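Amino acid amide racemase (Ochrobactrum anthropi, PDB 6GIO) is a pyridoxal-5'-phosphate-binding enzyme of the class-III aminotransferase family, modelled here as an assembly of two copies. Local coordinates at residues V240-G245 and M250-H255; A223-C228 and E256-D261; A91-R96 and A305-L310; D171-R176 and D345-G350. All coordinates share one frame; numbering follows the deposited sequence.

Interaction 1 of 4, residues V240-G245 and M250-H255. With PLP (pyridoxal-5'-phosphate), chain G.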
loop_
_atom_site.group_PDB
_atom_site.type_symbol
_atom_site.label_atom_id
_atom_site.label_comp_id
_atom_site.label_asym_id
_atom_site.label_seq_id
_atom_site.Cartn_x
_atom_site.Cartn_y
_atom_site.Cartn_z
ATOM N N VAL C 240 13.097 0.214 7.310
ATOM C CA VAL C 240 12.264 -0.708 6.576
ATOM C C VAL C 240 13.004 -1.998 6.264
ATOM O O VAL C 240 12.441 -3.097 6.417
ATOM C CB VAL C 240 11.718 -0.051 5.283
ATOM C CG1 VAL C 240 11.070 -1.108 4.372
ATOM C CG2 VAL C 240 10.706 1.019 5.645
ATOM N N LYS C 241 14.266 -1.877 5.858
ATOM C CA LYS C 241 15.017 -3.044 5.356
ATOM C C LYS C 241 15.780 -3.804 6.438
ATOM O O LYS C 241 15.801 -4.996 6.410
ATOM C CB LYS C 241 16.003 -2.603 4.260
ATOM C CG LYS C 241 16.837 -3.717 3.623
ATOM C CD LYS C 241 16.024 -4.520 2.651
ATOM C CE LYS C 241 16.924 -5.354 1.770
ATOM N NZ LYS C 241 16.130 -6.205 0.841
ATOM N N VAL C 242 16.414 -3.115 7.375
ATOM C CA VAL C 242 17.363 -3.745 8.298
ATOM C C VAL C 242 16.883 -3.602 9.745
ATOM O O VAL C 242 17.648 -3.835 10.706
ATOM C CB VAL C 242 18.809 -3.156 8.167
ATOM C CG1 VAL C 242 19.397 -3.385 6.782
ATOM C CG2 VAL C 242 18.863 -1.680 8.538
ATOM N N GLY C 243 15.604 -3.232 9.893
ATOM C CA GLY C 243 14.991 -3.037 11.208
ATOM C C GLY C 243 14.621 -4.357 11.872
ATOM O O GLY C 243 14.711 -5.457 11.259
ATOM N N LEU C 244 14.219 -4.205 13.134
ATOM C CA LEU C 244 13.496 -5.191 13.945
ATOM C C LEU C 244 14.310 -6.431 14.274
ATOM O O LEU C 244 13.929 -7.540 13.918
ATOM C CB LEU C 244 12.147 -5.529 13.313
ATOM C CG LEU C 244 11.186 -4.318 13.286
ATOM C CD1 LEU C 244 9.827 -4.736 12.746
ATOM C CD2 LEU C 244 11.018 -3.632 14.653
ATOM N N GLY C 245 15.460 -6.198 14.899
ATOM C CA GLY C 245 16.306 -7.265 15.366
ATOM C C GLY C 245 17.337 -7.823 14.408
ATOM O O GLY C 245 18.313 -8.416 14.871
ATOM N N MET C 250 17.634 -4.196 18.326
ATOM C CA MET C 250 16.256 -4.139 17.881
ATOM C C MET C 250 16.173 -3.217 16.661
ATOM O O MET C 250 15.605 -3.583 15.635
ATOM C CB MET C 250 15.325 -3.673 19.014
ATOM C CG MET C 250 13.838 -3.607 18.600
ATOM S SD MET C 250 13.123 -5.188 18.014
ATOM C CE MET C 250 12.345 -5.778 19.518
ATOM N N HIS C 251 16.776 -2.037 16.769
ATOM C CA HIS C 251 16.821 -1.087 15.644
ATOM C C HIS C 251 18.236 -0.859 15.157
ATOM O O HIS C 251 19.151 -0.606 15.962
ATOM C CB HIS C 251 16.224 0.253 16.049
ATOM C CG HIS C 251 14.902 0.137 16.724
ATOM N ND1 HIS C 251 13.767 -0.282 16.059
ATOM C CD2 HIS C 251 14.530 0.400 18.004
ATOM C CE1 HIS C 251 12.758 -0.297 16.913
ATOM N NE2 HIS C 251 13.193 0.111 18.098
ATOM N N CYS C 252 18.427 -0.931 13.839
ATOM C CA CYS C 252 19.757 -0.749 13.310
ATOM C C CYS C 252 20.343 0.588 13.709
ATOM O O CYS C 252 21.521 0.711 13.816
ATOM C CB CYS C 252 19.802 -0.897 11.803
ATOM S SG CYS C 252 21.490 -0.808 11.132
ATOM N N PHE C 253 19.528 1.614 13.891
ATOM C CA PHE C 253 20.103 2.931 14.256
ATOM C C PHE C 253 20.734 2.939 15.637
ATOM O O PHE C 253 21.537 3.856 15.950
ATOM C CB PHE C 253 19.069 4.049 14.132
ATOM C CG PHE C 253 17.958 3.995 15.137
ATOM C CD1 PHE C 253 18.118 4.555 16.409
ATOM C CD2 PHE C 253 16.700 3.492 14.795
ATOM C CE1 PHE C 253 17.076 4.553 17.316
ATOM C CE2 PHE C 253 15.635 3.531 15.701
ATOM C CZ PHE C 253 15.830 4.051 16.957
ATOM N N GLN C 254 20.405 1.948 16.468
ATOM C CA GLN C 254 21.001 1.888 17.808
ATOM C C GLN C 254 22.494 1.523 17.768
ATOM O O GLN C 254 23.187 1.736 18.746
ATOM C CB GLN C 254 20.240 0.916 18.734
ATOM C CG GLN C 254 18.829 1.342 19.037
ATOM C CD GLN C 254 18.014 0.338 19.809
ATOM O OE1 GLN C 254 17.804 -0.801 19.376
ATOM N NE2 GLN C 254 17.449 0.802 20.925
ATOM N N HIS C 255 22.976 0.973 16.645
ATOM C CA HIS C 255 24.395 0.777 16.429
ATOM C C HIS C 255 25.129 2.123 16.195
ATOM O O HIS C 255 26.330 2.189 16.321
ATOM C CB HIS C 255 24.645 -0.098 15.176
ATOM C CG HIS C 255 24.185 -1.509 15.313
ATOM N ND1 HIS C 255 24.851 -2.439 16.085
ATOM C CD2 HIS C 255 23.124 -2.155 14.774
ATOM C CE1 HIS C 255 24.207 -3.591 16.023
ATOM N NE2 HIS C 255 23.160 -3.448 15.233
HETATM N N1 PLP G . 12.807 1.953 2.398
HETATM C C2 PLP G . 13.786 1.015 2.432
HETATM C C2A PLP G . 15.091 1.238 3.131
HETATM C C3 PLP G . 13.607 -0.290 1.745
HETATM O O3 PLP G . 14.586 -1.202 1.780
HETATM C C4 PLP G . 12.337 -0.592 1.056
HETATM C C4A PLP G . 12.142 -1.909 0.378
HETATM C C5 PLP G . 11.317 0.515 1.094
HETATM C C6 PLP G . 11.627 1.718 1.764
HETATM C C5A PLP G . 9.994 0.344 0.365
HETATM O O4P PLP G . 9.247 -0.821 0.733
HETATM P P PLP G . 8.132 -1.429 -0.236
HETATM O O1P PLP G . 7.306 -2.236 0.718
HETATM O O2P PLP G . 8.856 -2.279 -1.263
HETATM O O3P PLP G . 7.377 -0.232 -0.796
HETATM O O HOH W 1 14.004 -1.466 13.702
#

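Interaction 2 of 4, residues A223-C228 and E256-D261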
loop_
_atom_site.group_PDB
_atom_site.type_symbol
_atom_site.label_atom_id
_atom_site.label_comp_id
_atom_site.label_asym_id
_atom_site.label_seq_id
_atom_site.Cartn_x
_atom_site.Cartn_y
_atom_site.Cartn_z
ATOM N N ALA C 223 27.173 12.305 13.435
ATOM C CA ALA C 223 27.628 13.660 13.125
ATOM C C ALA C 223 26.654 14.353 12.142
ATOM O O ALA C 223 26.415 15.556 12.230
ATOM C CB ALA C 223 29.047 13.640 12.574
ATOM N N LEU C 224 26.105 13.574 11.204
ATOM C CA LEU C 224 25.100 14.069 10.275
ATOM C C LEU C 224 23.835 14.499 10.995
ATOM O O LEU C 224 23.257 15.519 10.672
ATOM C CB LEU C 224 24.702 12.957 9.297
ATOM C CG LEU C 224 23.578 13.281 8.345
ATOM C CD1 LEU C 224 23.917 14.461 7.477
ATOM C CD2 LEU C 224 23.308 12.057 7.463
ATOM N N GLN C 225 23.389 13.667 11.924
ATOM C CA GLN C 225 22.220 13.953 12.744
ATOM C C GLN C 225 22.429 15.316 13.421
ATOM O O GLN C 225 21.604 16.219 13.283
ATOM C CB GLN C 225 22.023 12.851 13.777
ATOM C CG GLN C 225 21.010 13.145 14.871
ATOM C CD GLN C 225 21.095 12.151 15.991
ATOM O OE1 GLN C 225 20.321 11.201 16.040
ATOM N NE2 GLN C 225 22.070 12.346 16.894
ATOM N N ASP C 226 23.568 15.453 14.072
ATOM C CA ASP C 226 23.884 16.644 14.879
ATOM C C ASP C 226 23.976 17.926 14.027
ATOM O O ASP C 226 23.480 18.968 14.462
ATOM C CB ASP C 226 25.197 16.439 15.663
ATOM C CG ASP C 226 25.069 15.403 16.786
ATOM O OD1 ASP C 226 23.976 14.875 17.041
ATOM O OD2 ASP C 226 26.093 15.086 17.417
ATOM N N ARG C 227 24.602 17.841 12.838
ATOM C CA ARG C 227 24.656 18.948 11.853
ATOM C C ARG C 227 23.267 19.457 11.430
ATOM O O ARG C 227 23.074 20.651 11.234
ATOM C CB ARG C 227 25.372 18.528 10.551
ATOM C CG ARG C 227 26.875 18.286 10.602
ATOM C CD ARG C 227 27.693 19.544 10.821
ATOM N NE ARG C 227 28.975 19.520 10.100
ATOM C CZ ARG C 227 30.055 18.855 10.493
ATOM N NH1 ARG C 227 31.154 18.942 9.772
ATOM N NH2 ARG C 227 30.041 18.092 11.582
ATOM N N CYS C 228 22.319 18.531 11.279
ATOM C CA CYS C 228 20.963 18.834 10.836
ATOM C C CYS C 228 20.090 19.334 12.007
ATOM O O CYS C 228 19.380 20.332 11.880
ATOM C CB CYS C 228 20.396 17.602 10.202
ATOM S SG CYS C 228 21.169 17.223 8.598
ATOM N N GLU C 256 24.404 3.162 15.775
ATOM C CA GLU C 256 25.005 4.352 15.171
ATOM C C GLU C 256 24.871 5.594 16.040
ATOM O O GLU C 256 25.213 6.676 15.572
ATOM C CB GLU C 256 24.370 4.626 13.810
ATOM C CG GLU C 256 24.586 3.520 12.780
ATOM C CD GLU C 256 25.985 3.507 12.225
ATOM O OE1 GLU C 256 26.738 4.490 12.470
ATOM O OE2 GLU C 256 26.332 2.510 11.541
ATOM N N GLY C 257 24.388 5.443 17.273
ATOM C CA GLY C 257 24.331 6.573 18.225
ATOM C C GLY C 257 23.243 7.584 17.854
ATOM O O GLY C 257 23.318 8.762 18.206
ATOM N N LEU C 258 22.230 7.117 17.129
ATOM C CA LEU C 258 21.167 7.997 16.593
ATOM C C LEU C 258 19.959 8.089 17.544
ATOM O O LEU C 258 19.624 7.133 18.235
ATOM C CB LEU C 258 20.732 7.475 15.220
ATOM C CG LEU C 258 21.708 7.582 14.035
ATOM C CD1 LEU C 258 21.062 7.042 12.777
ATOM C CD2 LEU C 258 22.126 9.035 13.822
ATOM N N GLU C 259 19.330 9.257 17.593
ATOM C CA GLU C 259 18.100 9.474 18.391
ATOM C C GLU C 259 17.122 10.161 17.484
ATOM O O GLU C 259 16.988 11.382 17.531
ATOM C CB GLU C 259 18.391 10.322 19.642
ATOM C CG GLU C 259 19.171 9.551 20.679
ATOM C CD GLU C 259 19.727 10.468 21.736
ATOM O OE1 GLU C 259 20.813 11.030 21.539
ATOM O OE2 GLU C 259 19.062 10.636 22.757
ATOM N N PRO C 260 16.464 9.374 16.609
ATOM C CA PRO C 260 15.697 10.022 15.566
ATOM C C PRO C 260 14.428 10.704 16.067
ATOM O O PRO C 260 13.842 10.297 17.046
ATOM C CB PRO C 260 15.336 8.863 14.605
ATOM C CG PRO C 260 15.515 7.606 15.397
ATOM C CD PRO C 260 16.509 7.900 16.471
ATOM N N ASP C 261 13.986 11.699 15.324
ATOM C CA ASP C 261 12.683 12.244 15.491
ATOM C C ASP C 261 11.610 11.304 14.956
ATOM O O ASP C 261 10.490 11.280 15.458
ATOM C CB ASP C 261 12.677 13.570 14.736
ATOM C CG ASP C 261 13.628 14.607 15.388
ATOM O OD1 ASP C 261 13.368 14.891 16.557
ATOM O OD2 ASP C 261 14.598 15.105 14.750
HETATM O O HOH W 2 22.565 10.734 19.578
#

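Interaction 3 of 4, residues A91-R96 and A305-L310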
loop_
_atom_site.group_PDB
_atom_site.type_symbol
_atom_site.label_atom_id
_atom_site.label_comp_id
_atom_site.label_asym_id
_atom_site.label_seq_id
_atom_site.Cartn_x
_atom_site.Cartn_y
_atom_site.Cartn_z
ATOM N N ALA C 91 0.456 -0.334 17.964
ATOM C CA ALA C 91 0.984 1.038 18.103
ATOM C C ALA C 91 1.637 1.209 19.488
ATOM O O ALA C 91 2.704 1.783 19.588
ATOM C CB ALA C 91 -0.098 2.076 17.886
ATOM N N GLU C 92 0.972 0.712 20.529
ATOM C CA GLU C 92 1.497 0.736 21.904
ATOM C C GLU C 92 2.808 -0.044 21.964
ATOM O O GLU C 92 3.786 0.419 22.570
ATOM C CB GLU C 92 0.472 0.137 22.900
ATOM C CG GLU C 92 -0.734 1.005 23.172
ATOM C CD GLU C 92 -1.899 0.256 23.812
ATOM O OE1 GLU C 92 -1.938 -0.985 23.775
ATOM O OE2 GLU C 92 -2.830 0.925 24.302
ATOM N N ASP C 93 2.838 -1.226 21.317
ATOM C CA ASP C 93 4.088 -2.023 21.226
ATOM C C ASP C 93 5.240 -1.254 20.574
ATOM O O ASP C 93 6.388 -1.314 21.072
ATOM C CB ASP C 93 3.942 -3.304 20.406
ATOM C CG ASP C 93 3.012 -4.328 21.038
ATOM O OD1 ASP C 93 2.655 -4.184 22.215
ATOM O OD2 ASP C 93 2.601 -5.286 20.319
ATOM N N LEU C 94 4.954 -0.575 19.449
ATOM C CA LEU C 94 6.003 0.152 18.705
ATOM C C LEU C 94 6.484 1.344 19.511
ATOM O O LEU C 94 7.678 1.671 19.488
ATOM C CB LEU C 94 5.494 0.610 17.367
ATOM C CG LEU C 94 5.337 -0.523 16.325
ATOM C CD1 LEU C 94 4.498 -0.047 15.150
ATOM C CD2 LEU C 94 6.685 -0.982 15.841
ATOM N N LEU C 95 5.581 2.009 20.203
ATOM C CA LEU C 95 6.039 3.098 21.132
ATOM C C LEU C 95 6.928 2.575 22.247
ATOM O O LEU C 95 7.959 3.158 22.539
ATOM C CB LEU C 95 4.870 3.876 21.717
ATOM C CG LEU C 95 4.176 4.670 20.612
ATOM C CD1 LEU C 95 2.917 5.372 21.096
ATOM C CD2 LEU C 95 5.117 5.660 19.977
ATOM N N ARG C 96 6.550 1.460 22.847
ATOM C CA ARG C 96 7.331 0.858 23.892
ATOM C C ARG C 96 8.713 0.403 23.403
ATOM O O ARG C 96 9.683 0.636 24.080
ATOM C CB ARG C 96 6.550 -0.337 24.481
ATOM C CG ARG C 96 7.200 -1.048 25.665
ATOM C CD ARG C 96 6.351 -2.229 26.170
ATOM N NE ARG C 96 5.894 -3.082 25.064
ATOM C CZ ARG C 96 6.580 -4.099 24.533
ATOM N NH1 ARG C 96 7.777 -4.454 25.013
ATOM N NH2 ARG C 96 6.060 -4.774 23.516
ATOM N N ALA C 305 -0.629 -9.734 12.873
ATOM C CA ALA C 305 0.602 -10.388 12.435
ATOM C C ALA C 305 1.837 -9.624 12.961
ATOM O O ALA C 305 2.815 -10.205 13.419
ATOM C CB ALA C 305 0.633 -10.524 10.919
ATOM N N GLY C 306 1.783 -8.311 12.904
ATOM C CA GLY C 306 2.901 -7.497 13.400
ATOM C C GLY C 306 3.147 -7.651 14.892
ATOM O O GLY C 306 4.292 -7.620 15.353
ATOM N N ARG C 307 2.067 -7.797 15.655
ATOM C CA ARG C 307 2.217 -7.996 17.100
ATOM C C ARG C 307 2.932 -9.312 17.347
ATOM O O ARG C 307 3.793 -9.381 18.214
ATOM C CB ARG C 307 0.876 -7.989 17.817
ATOM C CG ARG C 307 0.210 -6.651 17.798
ATOM C CD ARG C 307 -0.728 -6.536 18.958
ATOM N NE ARG C 307 0.029 -6.305 20.176
ATOM C CZ ARG C 307 -0.334 -6.733 21.384
ATOM N NH1 ARG C 307 -1.456 -7.435 21.567
ATOM N NH2 ARG C 307 0.431 -6.456 22.416
ATOM N N ALA C 308 2.569 -10.344 16.574
ATOM C CA ALA C 308 3.194 -11.650 16.691
ATOM C C ALA C 308 4.663 -11.563 16.310
ATOM O O ALA C 308 5.527 -12.179 16.941
ATOM C CB ALA C 308 2.478 -12.690 15.822
ATOM N N VAL C 309 4.984 -10.783 15.293
ATOM C CA VAL C 309 6.395 -10.622 14.920
ATOM C C VAL C 309 7.207 -9.996 16.071
ATOM O O VAL C 309 8.225 -10.534 16.526
ATOM C CB VAL C 309 6.538 -9.813 13.615
ATOM C CG1 VAL C 309 7.967 -9.360 13.413
ATOM C CG2 VAL C 309 6.084 -10.648 12.400
ATOM N N LEU C 310 6.770 -8.843 16.535
ATOM C CA LEU C 310 7.464 -8.152 17.619
ATOM C C LEU C 310 7.526 -9.022 18.856
ATOM O O LEU C 310 8.557 -9.091 19.514
ATOM C CB LEU C 310 6.764 -6.843 17.962
ATOM C CG LEU C 310 6.685 -5.769 16.889
ATOM C CD1 LEU C 310 6.231 -4.466 17.539
ATOM C CD2 LEU C 310 8.011 -5.555 16.196
HETATM O O HOH W 3 3.717 -7.689 20.334
#

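Interaction 4 of 4, residues D171-R176 and D345-G350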
loop_
_atom_site.group_PDB
_atom_site.type_symbol
_atom_site.label_atom_id
_atom_site.label_comp_id
_atom_site.label_asym_id
_atom_site.label_seq_id
_atom_site.Cartn_x
_atom_site.Cartn_y
_atom_site.Cartn_z
ATOM N N ASP C 171 31.381 5.329 1.675
ATOM C CA ASP C 171 31.454 3.910 1.443
ATOM C C ASP C 171 32.891 3.432 1.747
ATOM O O ASP C 171 33.793 3.660 0.959
ATOM C CB ASP C 171 31.116 3.676 -0.012
ATOM C CG ASP C 171 31.224 2.224 -0.420
ATOM O OD1 ASP C 171 31.687 1.358 0.382
ATOM O OD2 ASP C 171 30.832 1.964 -1.562
ATOM N N PRO C 172 33.102 2.746 2.881
ATOM C CA PRO C 172 34.450 2.278 3.197
ATOM C C PRO C 172 35.106 1.379 2.122
ATOM O O PRO C 172 36.307 1.385 2.032
ATOM C CB PRO C 172 34.269 1.492 4.496
ATOM C CG PRO C 172 32.957 1.919 5.044
ATOM C CD PRO C 172 32.108 2.295 3.873
ATOM N N PHE C 173 34.346 0.639 1.329
ATOM C CA PHE C 173 34.924 -0.299 0.359
ATOM C C PHE C 173 35.323 0.391 -0.951
ATOM O O PHE C 173 36.284 -0.005 -1.569
ATOM C CB PHE C 173 33.949 -1.448 0.083
ATOM C CG PHE C 173 34.545 -2.589 -0.737
ATOM C CD1 PHE C 173 35.526 -3.405 -0.203
ATOM C CD2 PHE C 173 34.093 -2.856 -2.023
ATOM C CE1 PHE C 173 36.045 -4.466 -0.925
ATOM C CE2 PHE C 173 34.602 -3.911 -2.762
ATOM C CZ PHE C 173 35.595 -4.726 -2.210
ATOM N N ARG C 174 34.585 1.430 -1.366
ATOM C CA ARG C 174 34.953 2.257 -2.522
ATOM C C ARG C 174 35.031 3.690 -2.064
ATOM O O ARG C 174 34.150 4.477 -2.367
ATOM C CB ARG C 174 33.949 2.096 -3.642
ATOM C CG ARG C 174 33.906 0.655 -4.136
ATOM C CD ARG C 174 33.235 0.502 -5.466
ATOM N NE ARG C 174 33.425 -0.841 -6.001
ATOM C CZ ARG C 174 32.767 -1.925 -5.588
ATOM N NH1 ARG C 174 31.885 -1.847 -4.611
ATOM N NH2 ARG C 174 33.003 -3.111 -6.147
ATOM N N PRO C 175 36.092 4.041 -1.315
ATOM C CA PRO C 175 36.068 5.279 -0.495
ATOM C C PRO C 175 36.424 6.553 -1.265
ATOM O O PRO C 175 37.403 7.236 -0.938
ATOM C CB PRO C 175 37.091 4.972 0.589
ATOM C CG PRO C 175 38.109 4.201 -0.143
ATOM C CD PRO C 175 37.349 3.303 -1.100
ATOM N N ARG C 176 35.622 6.846 -2.285
ATOM C CA ARG C 176 35.672 8.111 -3.018
ATOM C C ARG C 176 35.402 9.309 -2.082
ATOM O O ARG C 176 36.029 10.353 -2.210
ATOM C CB ARG C 176 34.691 8.057 -4.193
ATOM C CG ARG C 176 35.081 6.970 -5.210
ATOM C CD ARG C 176 34.193 6.897 -6.455
ATOM N NE ARG C 176 34.448 8.020 -7.355
ATOM C CZ ARG C 176 34.002 8.133 -8.609
ATOM N NH1 ARG C 176 33.264 7.174 -9.176
ATOM N NH2 ARG C 176 34.297 9.232 -9.301
ATOM N N ASP C 345 34.400 -8.371 -0.704
ATOM C CA ASP C 345 34.014 -7.890 0.639
ATOM C C ASP C 345 32.797 -8.684 1.106
ATOM O O ASP C 345 32.004 -9.170 0.294
ATOM C CB ASP C 345 33.662 -6.401 0.566
ATOM C CG ASP C 345 33.668 -5.693 1.928
ATOM O OD1 ASP C 345 34.299 -6.164 2.895
ATOM O OD2 ASP C 345 33.051 -4.611 2.001
ATOM N N VAL C 346 32.683 -8.825 2.422
ATOM C CA VAL C 346 31.519 -9.360 3.075
ATOM C C VAL C 346 31.229 -8.336 4.145
ATOM O O VAL C 346 32.073 -8.088 5.000
ATOM C CB VAL C 346 31.782 -10.766 3.710
ATOM C CG1 VAL C 346 30.541 -11.254 4.467
ATOM C CG2 VAL C 346 32.187 -11.787 2.645
ATOM N N ARG C 347 30.071 -7.673 4.061
ATOM C CA ARG C 347 29.780 -6.547 4.997
ATOM C C ARG C 347 28.338 -6.640 5.417
ATOM O O ARG C 347 27.561 -7.417 4.872
ATOM C CB ARG C 347 30.100 -5.186 4.360
ATOM C CG ARG C 347 29.498 -4.968 2.966
ATOM C CD ARG C 347 29.691 -3.532 2.434
ATOM N NE ARG C 347 29.090 -3.411 1.102
ATOM C CZ ARG C 347 29.751 -3.536 -0.045
ATOM N NH1 ARG C 347 31.043 -3.750 -0.058
ATOM N NH2 ARG C 347 29.118 -3.462 -1.193
ATOM N N GLY C 348 27.978 -5.879 6.418
ATOM C CA GLY C 348 26.611 -5.924 6.905
ATOM C C GLY C 348 26.577 -5.863 8.398
ATOM O O GLY C 348 27.590 -5.564 9.040
ATOM N N ARG C 349 25.408 -6.119 8.960
ATOM C CA ARG C 349 25.318 -6.351 10.377
ATOM C C ARG C 349 24.360 -7.469 10.600
ATOM O O ARG C 349 23.288 -7.497 9.965
ATOM C CB ARG C 349 24.842 -5.147 11.118
ATOM C CG ARG C 349 25.646 -3.907 10.948
ATOM C CD ARG C 349 25.149 -2.943 12.002
ATOM N NE ARG C 349 25.783 -1.623 11.967
ATOM C CZ ARG C 349 26.899 -1.299 12.604
ATOM N NH1 ARG C 349 27.557 -2.215 13.300
ATOM N NH2 ARG C 349 27.373 -0.053 12.539
ATOM N N GLY C 350 24.716 -8.364 11.525
ATOM C CA GLY C 350 23.842 -9.448 11.922
ATOM C C GLY C 350 23.423 -10.248 10.705
ATOM O O GLY C 350 24.263 -10.673 9.930
#

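Interaction 1 of 4, residues V240-G245 and M250-H255
The imidazole of His-251 is approached obliquely by Leu-244, whose CD2 ends 4.4 Å from CE1. One face of the ring carries CG of Met-250, the residue just before it, while at the edge and in the plane sits water 1, 2.6 Å from His-251 ND1. The same water accepts from Leu-244 N at 2.8 Å, and so joins 240-245 to 250-255. His-251 NE2 bonds to Ile-97 O at the end of helix 85-97. A second flat group lies at the other end of the contact: the pyridine ring of pyridoxal-5'-phosphate has the Val-240 side chain over one face, with CG1 3.6 Å from C4.

The backbone contributes one direct hydrogen bond: Gly-245 N donates to Met-250 O at 2.7 Å, and Gly-245 has a conformation (phi 88°, psi -20°) in which a side chain would collide with the preceding carbonyl oxygen. In Val-242 (chi1 -62°) CG1 lies anti to the carbonyl carbon, which leaves CG2 between N and the carbonyl carbon, facing Cys-252, whose CB it meets tightly at 3.5 Å. Cys-252 opens a short 3-10 turn, and Gln-254 folds its OE1 back to take the His-251 N-H at 3.1 Å.

The contact illustrates how a connection with little regular structure beyond that turn can be made definite by a few polar bonds. One backbone bond, one bridging water and a ring held at its second nitrogen combine with close apolar packing, and this ordered loop carries Val-240 and Lys-241 in the pyridoxal-5'-phosphate pocket.

Interaction 2 of 4, residues A223-C228 and E256-D261
Glu-259 N donates to Gln-225 OE1 over 2.7 Å, an almost straight bond (174°) that reaches the oxygen in the carbonyl plane and on a lone pair. A helix side chain thus satisfies a main-chain N-H of an irregular segment. Gln-225 gets there by an extended chain, with CG opposite the backbone N (chi1 169°), so that the amide is carried straight out from the helix. The other half of the amide is also engaged: NE2 donates to OD1 of the next residue, Asp-226, at 3.2 Å, and that acceptor lies close to the amide plane.

With OE1 accepting and NE2 donating, the amide has a well-defined rotation. Water 2 reinforces it by accepting from Gln-225 NE2 at 3.2 Å and donating to Gly-257 O and Glu-259 OE1, thereby tying one helix residue to two points of 256-261. Alongside this polar group Leu-258 slides past Gln-225 in the opposite direction, bringing its CD2 to 3.6 Å from OE1 and 3.8 Å from Gln-225 CB. The apolar branch lies against the glutamine stem, whereas Glu-259 stays at the exposed margin.

Helix 220-229 is packed on its other side against helix 179-191, through Leu-183 and Leu-186. Strand 234-238 runs beneath the contact, with Val-235 touching Gln-225 and Val-237 touching Leu-258 and Pro-260. The segment 256-261 then leads into strand 262-265, parallel to 234-238, and Arg-229 at the end of the helix binds Asp-261 there.

Interaction 3 of 4, residues A91-R96 and A305-L310
Asp-93 and Arg-307 meet with their side chains crossing at about a right angle, in a side-on, two-nitrogen salt bridge. Arg-307 NE donates to Asp-93 OD2 at 2.8 Å and Arg-307 NH2 to Asp-93 OD1 at 3.2 Å; NH2 also makes a weak bond to OD2. The arginine achieves this by turning at its third torsion (chi3 76°), which swings the NE edge of the guanidinium round to the carboxylate. In Asp-93 the CB points at the facing helix and CG lies anti to the carbonyl carbon (chi1 -66°), which sets the carboxylate before Arg-307. Asp-93 lies near the guanidinium plane, yet the two flat groups are twisted 35° apart: OD1 offers its syn lone pair, while NE reaches OD2 from the syn side but well out of the carboxylate plane.

Asp-93 OD2 has another donor, water 3, at 2.6 Å, and this water donates as well to Arg-307 O at 2.7 Å, joining the acid to the backbone of the facing helix. Arg-96 NH2 adds a long salt-bridge contact to Asp-93 OD1, and its NH1 pairs with Glu-314. Beside the salt bridge Leu-310 points toward helix 85-97, its CD1 lying 3.8 Å from Asp-93 CB and 3.9 Å from Leu-94 CD2, the two leucines likewise crossing at about a right angle.

The helix segments run in the same general sense, with the axes 10.4 Å from each other. Next to Asp-93, Glu-92 forms a salt bridge with Arg-10 of the second subunit. Here the charge of a buried carboxylate is met chiefly by Arg-307, with Arg-96 at longer range; such surroundings would be expected to favour its ionised form, next to the leucine contact.

Interaction 4 of 4, residues D171-R176 and D345-G350
Asp-345, at the start of 345-350, lays its CB over one face of the Phe-173 ring. Asp-345 CB stands 3.7 Å from the centroid of the Phe-173 ring, 23° off the normal, a CH-pi contact displaced toward the rim so that Phe-173 CE1 comes within 3.4 Å. The carboxylate continues over the same ring nearly parallel to it, with the planes 10° apart and Asp-345 OD2 3.5 Å from Phe-173 CD1.

Two residues on, Arg-347 points to the same side of the strand. Its CG lies between backbone N and carbonyl carbon (chi1 50°), and the chain then extends to NE, bringing the guanidinium back beside Asp-345. Arg-347 NH1 donates to Asp-345 OD2 at 3.0 Å, using the anti lone pair and leaving the syn side out of this bond, and the same nitrogen lies 3.7 Å from Phe-173 CB. Beyond, NH2 is bound by Asp-356 OD2 and Gly-212 O. Further along, Arg-349 pairs with Glu-256.

On the loop side, an Asx turn shapes the approach: Asp-171 OD1 accepts from Phe-173 N at 2.9 Å. Arg-174 turns one guanidinium face to Phe-173 CE2, and its NH1 reaches Asp-356 too, so one aspartate of the adjacent strand 352-357 serves both arginines.

Across the segments no hydrogen bond is made; the ring packs against the ion pair itself, with CB and carboxylate of Asp-345 over one face and Arg-347 NH1 beside it. The arginine would be expected to offset the negative charge over the ring, and its bonds to Asp-345, Asp-356 and Gly-212 would limit the freedom of both side chains.

Overall arrangement
Interactions 1 and 3 are buried, 2 and 4 partly buried, and only 1 lies near the chain's centre. Interactions 1 and 2 both draw on the connection between strands 234-238 and 262-265, joined where Phe-253 packs on Pro-260. Interaction 1 reaches 3 through Leu-244 against Leu-310, and interaction 2 reaches 4 through the Glu-256 to Arg-349 salt bridge. Chemistry changes with place: backbone and water bonds order the loop by pyridoxal-5'-phosphate, an amide fastens helix to loop, a salt bridge beside a leucine pair joins two helices, and a ring packs on an ion pair where 343-349 edges the other sheet. Interactions 3 and 4, 31 Å apart between centres, flank the chain's middle.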